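Long-range contact in glutamate ABC superfamily ATP binding cassette transporter, binding protein (Enterococcus faecium DO, PDB 5EYF), which binds glutamate and, as a family 3 solute-binding protein, probably delivers it to an ABC transporter for uptake: residues G106-L110 with S137-I141. Coordinates in Å, arbitrary orientation, origin at the centre of the assembly. Residues are numbered along the deposited sequence.
Sequences GQALL and SAANI
Residues 107-110 form an extended strand, entered through Gly106 (phi/psi -164/147), and residues 137-141 are one turn of helix near phi/psi -60/-40. The short axes cross almost at right angles (signed angle -88°) and approach to 10.0 Å, a gap bridged by side chains; the nearest CA pair is Gln107 with Ser137, 7.1 Å apart. Gln107 points at the helix with chi1 and chi2 both t, so the side chain is extended and presents both amide atoms, NE2 and OE1, to the helix turn. At Ser137 the partner is the backbone: Gln107 NE2 donates to Ser137 O at 3.0 Å (N-H...O 155°). Ser137 O also accepts the helical bond from Ile141 N, at 3.0 Å, so that one carbonyl oxygen accepts two bonds. The Ser137 side chain touches the bound glutamate, which places this turn at the ligand cleft, just after the glutamate-binding Thr136. The fold is that of a type 2 periplasmic binding protein: strand 103-112 and helix 136-144 belong to the lobe built on the mixed sheet, with the helix packed over a face of that sheet. Ala138 directs its CB away from the strand. Asn140, by contrast, faces it, chi1 m, and Asn140 ND2 donates to Gln107 OE1 at 2.9 Å (154°). Gln107 NE2 is also hydrogen-bonded to Thr172 OG1 on the adjacent strand. Ile141, with both chi angles m, brings CG1 to 3.7 Å from Gln107 NE2, while its CD1 lies 4.4 Å from CD2 of Leu109 (chi1 m, chi2 t), a looser apolar contact beside the amide bonds; Phe195 borders both Gln107 and Ile141.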
loop_
_atom_site.group_PDB
_atom_site.type_symbol
_atom_site.label_atom_id
_atom_site.label_comp_id
_atom_site.label_asym_id
_atom_site.label_seq_id
_atom_site.Cartn_x
_atom_site.Cartn_y
_atom_site.Cartn_z
ATOM N N GLY B 106 -6.907 1.048 2.209
ATOM C CA GLY B 106 -6.534 1.232 3.606
ATOM C C GLY B 106 -7.776 1.475 4.417
ATOM O O GLY B 106 -8.729 2.065 3.922
ATOM N N GLN B 107 -7.771 1.020 5.664
ATOM C CA GLN B 107 -8.984 1.163 6.466
ATOM C C GLN B 107 -9.239 2.618 6.836
ATOM O O GLN B 107 -8.311 3.377 7.107
ATOM C CB GLN B 107 -8.901 0.297 7.716
ATOM C CG GLN B 107 -10.254 0.175 8.422
ATOM C CD GLN B 107 -10.257 -0.932 9.445
ATOM O OE1 GLN B 107 -9.466 -1.852 9.351
ATOM N NE2 GLN B 107 -11.122 -0.828 10.448
ATOM N N ALA B 108 -10.513 3.000 6.875
ATOM C CA ALA B 108 -10.889 4.394 7.094
ATOM C C ALA B 108 -12.203 4.460 7.852
ATOM O O ALA B 108 -12.809 3.437 8.179
ATOM C CB ALA B 108 -11.016 5.182 5.777
ATOM N N LEU B 109 -12.627 5.690 8.133
ATOM C CA LEU B 109 -13.843 5.980 8.886
ATOM C C LEU B 109 -14.810 6.790 8.049
ATOM O O LEU B 109 -14.416 7.749 7.391
ATOM C CB LEU B 109 -13.566 6.808 10.128
ATOM C CG LEU B 109 -12.676 6.217 11.209
ATOM C CD1 LEU B 109 -12.578 7.169 12.404
ATOM C CD2 LEU B 109 -13.161 4.840 11.651
ATOM N N LEU B 110 -16.092 6.442 8.138
ATOM C CA LEU B 110 -17.173 7.220 7.552
ATOM C C LEU B 110 -18.056 7.737 8.683
ATOM O O LEU B 110 -18.449 6.963 9.561
ATOM C CB LEU B 110 -17.997 6.338 6.597
ATOM C CG LEU B 110 -19.149 6.978 5.814
ATOM C CD1 LEU B 110 -18.580 7.651 4.591
ATOM C CD2 LEU B 110 -20.226 5.953 5.415
ATOM N N SER B 137 -11.794 -5.688 9.652
ATOM C CA SER B 137 -11.983 -4.279 9.986
ATOM C C SER B 137 -12.316 -4.112 11.459
ATOM O O SER B 137 -11.835 -3.178 12.111
ATOM C CB SER B 137 -13.086 -3.676 9.108
ATOM O OG SER B 137 -12.900 -4.053 7.745
ATOM N N ALA B 138 -13.129 -5.022 12.002
ATOM C CA ALA B 138 -13.460 -4.951 13.424
ATOM C C ALA B 138 -12.225 -5.241 14.257
ATOM O O ALA B 138 -11.908 -4.501 15.198
ATOM C CB ALA B 138 -14.600 -5.912 13.779
ATOM N N ALA B 139 -11.449 -6.237 13.845
ATOM C CA ALA B 139 -10.206 -6.531 14.549
ATOM C C ALA B 139 -9.225 -5.364 14.464
ATOM O O ALA B 139 -8.579 -5.033 15.460
ATOM C CB ALA B 139 -9.582 -7.819 14.007
ATOM N N ASN B 140 -9.099 -4.723 13.295
ATOM C CA ASN B 140 -8.185 -3.586 13.194
ATOM C C ASN B 140 -8.625 -2.426 14.080
ATOM O O ASN B 140 -7.777 -1.684 14.603
ATOM C CB ASN B 140 -8.067 -3.101 11.749
ATOM C CG ASN B 140 -7.243 -4.042 10.864
ATOM O OD1 ASN B 140 -6.456 -4.854 11.359
ATOM N ND2 ASN B 140 -7.437 -3.930 9.536
ATOM N N ILE B 141 -9.934 -2.216 14.229
ATOM C CA ILE B 141 -10.378 -1.165 15.139
ATOM C C ILE B 141 -9.966 -1.493 16.558
ATOM O O ILE B 141 -9.507 -0.620 17.306
ATOM C CB ILE B 141 -11.896 -0.944 15.067
ATOM C CG1 ILE B 141 -12.250 -0.083 13.881
ATOM C CG2 ILE B 141 -12.335 -0.177 16.314
ATOM C CD1 ILE B 141 -11.823 1.350 14.025
#